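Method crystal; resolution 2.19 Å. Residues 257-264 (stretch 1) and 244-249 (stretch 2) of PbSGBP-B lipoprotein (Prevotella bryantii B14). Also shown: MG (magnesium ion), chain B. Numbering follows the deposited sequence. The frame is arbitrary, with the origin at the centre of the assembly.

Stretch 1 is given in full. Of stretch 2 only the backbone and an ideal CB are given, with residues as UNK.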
# COMPACT_ATOMS: atom_id res chain seq x y z
N ASN A 257 22.14 2.38 -10.66
CA ASN A 257 22.56 3.13 -9.49
C ASN A 257 21.48 3.14 -8.42
O ASN A 257 20.28 3.08 -8.71
CB ASN A 257 22.90 4.58 -9.88
CG ASN A 257 24.17 4.68 -10.68
OD1 ASN A 257 25.12 3.93 -10.47
ND2 ASN A 257 24.20 5.62 -11.62
N TYR A 258 21.92 3.21 -7.18
CA TYR A 258 21.05 3.44 -6.04
C TYR A 258 21.61 4.60 -5.23
O TYR A 258 22.78 4.97 -5.36
CB TYR A 258 20.93 2.19 -5.15
CG TYR A 258 22.26 1.70 -4.62
CD1 TYR A 258 22.96 0.68 -5.26
CD2 TYR A 258 22.83 2.25 -3.47
CE1 TYR A 258 24.18 0.24 -4.78
CE2 TYR A 258 24.04 1.82 -2.99
CZ TYR A 258 24.71 0.81 -3.65
OH TYR A 258 25.92 0.37 -3.16
N MSE A 259 20.77 5.15 -4.37
CA MSE A 259 21.19 6.20 -3.45
C MSE A 259 21.26 5.62 -2.05
O MSE A 259 20.38 4.88 -1.63
CB MSE A 259 20.24 7.39 -3.54
CG MSE A 259 20.65 8.63 -2.77
SE MSE A 259 20.23 8.57 -0.88
CE MSE A 259 18.30 8.76 -1.01
N GLN A 260 22.33 5.95 -1.32
CA GLN A 260 22.60 5.33 -0.03
C GLN A 260 22.64 6.38 1.07
O GLN A 260 23.36 7.38 0.95
CB GLN A 260 23.93 4.56 -0.06
CG GLN A 260 24.31 3.95 1.29
CD GLN A 260 25.63 3.22 1.24
OE1 GLN A 260 25.83 2.31 0.43
NE2 GLN A 260 26.55 3.60 2.12
N ILE A 261 21.88 6.14 2.13
CA ILE A 261 21.90 6.96 3.34
C ILE A 261 22.65 6.18 4.41
O ILE A 261 22.35 5.01 4.66
CB ILE A 261 20.48 7.31 3.80
CG1 ILE A 261 19.73 8.08 2.71
CG2 ILE A 261 20.52 8.11 5.09
CD1 ILE A 261 18.29 8.39 3.07
N GLY A 262 23.62 6.84 5.05
CA GLY A 262 24.47 6.17 6.01
C GLY A 262 25.55 5.34 5.34
O GLY A 262 25.62 5.22 4.11
N ASN A 263 26.42 4.77 6.17
CA ASN A 263 27.52 3.96 5.68
C ASN A 263 28.00 3.07 6.82
O ASN A 263 27.55 3.19 7.96
CB ASN A 263 28.66 4.82 5.12
CG ASN A 263 29.45 4.11 4.03
OD1 ASN A 263 29.28 2.91 3.81
ND2 ASN A 263 30.31 4.86 3.35
N THR A 264 28.93 2.18 6.49
CA THR A 264 29.44 1.23 7.47
C THR A 264 30.19 1.95 8.58
O THR A 264 31.10 2.74 8.32
CB THR A 264 30.35 0.21 6.80
OG1 THR A 264 29.80 -0.16 5.53
CG2 THR A 264 30.49 -1.04 7.67
N UNK A 244 25.89 15.95 -0.11
CA UNK A 244 25.76 14.98 -1.19
C UNK A 244 25.84 13.56 -0.66
O UNK A 244 26.67 13.24 0.19
CB UNK A 244 26.84 15.21 -2.25
N UNK A 245 24.97 12.70 -1.18
CA UNK A 245 24.90 11.31 -0.74
C UNK A 245 25.50 10.39 -1.79
O UNK A 245 25.63 10.74 -2.97
CB UNK A 245 23.45 10.91 -0.45
N UNK A 246 25.88 9.20 -1.34
CA UNK A 246 26.43 8.19 -2.23
C UNK A 246 25.39 7.79 -3.26
O UNK A 246 24.23 7.51 -2.93
CB UNK A 246 26.90 6.97 -1.44
N UNK A 247 25.79 7.77 -4.53
CA UNK A 247 24.96 7.28 -5.63
C UNK A 247 25.86 6.42 -6.50
O UNK A 247 26.75 6.93 -7.17
CB UNK A 247 24.33 8.42 -6.43
N UNK A 248 25.64 5.10 -6.47
CA UNK A 248 26.55 4.17 -7.13
C UNK A 248 25.78 2.91 -7.48
O UNK A 248 24.61 2.74 -7.12
CB UNK A 248 27.76 3.85 -6.25
N UNK A 249 26.46 2.01 -8.20
CA UNK A 249 25.91 0.72 -8.56
C UNK A 249 26.98 -0.34 -8.39
O UNK A 249 28.15 -0.10 -8.70
CB UNK A 249 25.37 0.73 -9.99
MG MG B . 18.36 2.61 -10.19

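Stretch 2 runs antiparallel to the strand 258-261, and its backbone already fixes which positions meet stretch 1. Tyr258 N donates to the carbonyl O of position 248 (2.7 Å), the amide N of 248 returns a bond to Tyr258 O (3.1 Å), and Gln260 N donates to the carbonyl O of position 246 (2.9 Å). Side chains therefore alternate between the face that carries Tyr258 and Gln260 and the one that carries Met259.

Position 244 lies before this pairing. Its ideal CB has no atom of stretch 1 within 5.5 Å, so almost any side chain is compatible, a polar one included. The residue is Asp244, which makes no contact with stretch 1.

At position 245 CA-to-CB points toward stretch 1, and the ideal CB sits 4.0 Å from Met259 SE and 3.8 Å from Gln260 O. Aliphatic carbon suits the selenium, while the carbonyl favours a donor farther out; a long side chain such as lysine, arginine or glutamine could offer both, and methionine or leucine would satisfy the first. Arg245 is found. Its CB packs on Met259 SE, its CD approaches Gln260 O at 3.7 Å, and that oxygen lies at the edge of the guanidinium, near its plane. A water completes the link: it accepts from Arg245 NE (2.9 Å) and from the amide N of position 246 (2.8 Å) and donates to Gln260 O (2.5 Å).

Position 246 directs its CB to the Tyr258 and Gln260 face, 4.1 Å from Gln260 CB. With phi/psi of -63/132 and an aliphatic stem alongside, a beta-branched or other aliphatic residue would fit, although a longer polar chain could also follow the glutamine. Ile246 extends its CD1 to 3.8 Å from Gln260 NE2 and 3.7 Å from Asn263 ND2. These contacts are simple packing; Gln260 NE2 spends its hydrogens within stretch 1, on Gly262 O (2.7 Å) and, weakly, on Asn263 OD1 (3.3 Å).

Position 247 turns to the opposite face, across from Met259 in a non-hydrogen-bonded pair. Its ideal CB is 3.9 Å from Tyr258 O, 4.9 Å from Met259 CA and 5.4 Å from Asn257 CB: mainly carbon beyond a backbone carbonyl, so an aliphatic chain suits it, though other side chains are not excluded. Ile247 places CG1 4.1 Å from Met259 CG and CG2 4.1 Å from Asn257 CB, while its CA makes a CA-H...O contact with Tyr258 O (3.2 Å).

Position 248 faces the Tyr258 side again, its ideal CB 5.0 Å from Tyr258 OH. The hydroxyl invites a polar end on a chain of moderate length, glutamine, glutamate or histidine among them. Gln248, with chi1 in p and chi2 in t, donates from NE2 to Tyr258 OH (3.0 Å), adding a side-chain bond to the backbone pair.

At position 249 CA-to-CB points sideways, and the ideal CB is 3.2 Å from Asn257 OD1, a tight approach that any residue but glycine must share; a short side chain, with or without a hydroxyl, adds little to it. Ser249 is found, with CB 3.3 Å and OG 3.5 Å from Asn257 OD1. The same Asn257 uses its backbone O to bind the magnesium ion (2.5 Å from MG).

Stretch 2 244-249: DRIIQS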
# COMPACT_ATOMS: atom_id res chain seq x y z
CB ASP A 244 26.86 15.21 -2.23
CG ASP A 244 27.00 16.66 -2.63
OD1 ASP A 244 25.96 17.32 -2.84
OD2 ASP A 244 28.15 17.14 -2.73
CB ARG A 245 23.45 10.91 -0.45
CG ARG A 245 22.83 11.64 0.73
CD ARG A 245 23.07 10.91 2.04
NE ARG A 245 24.47 10.97 2.47
CZ ARG A 245 25.02 12.01 3.10
NH1 ARG A 245 24.29 13.08 3.38
NH2 ARG A 245 26.29 11.97 3.45
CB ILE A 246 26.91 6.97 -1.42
CG1 ILE A 246 28.04 7.37 -0.47
CG2 ILE A 246 27.35 5.85 -2.35
CD1 ILE A 246 28.59 6.21 0.33
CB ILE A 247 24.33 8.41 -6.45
CG1 ILE A 247 23.60 9.41 -5.54
CG2 ILE A 247 23.38 7.85 -7.49
CD1 ILE A 247 22.57 10.27 -6.25
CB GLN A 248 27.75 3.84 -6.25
CG GLN A 248 27.36 3.11 -4.97
CD GLN A 248 28.49 3.04 -3.97
OE1 GLN A 248 29.52 3.69 -4.14
NE2 GLN A 248 28.30 2.25 -2.92
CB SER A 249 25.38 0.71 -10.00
OG SER A 249 26.45 0.74 -10.93
O HOH W 1 25.59 8.54 1.33
O HOH W 2 16.62 2.14 -11.08
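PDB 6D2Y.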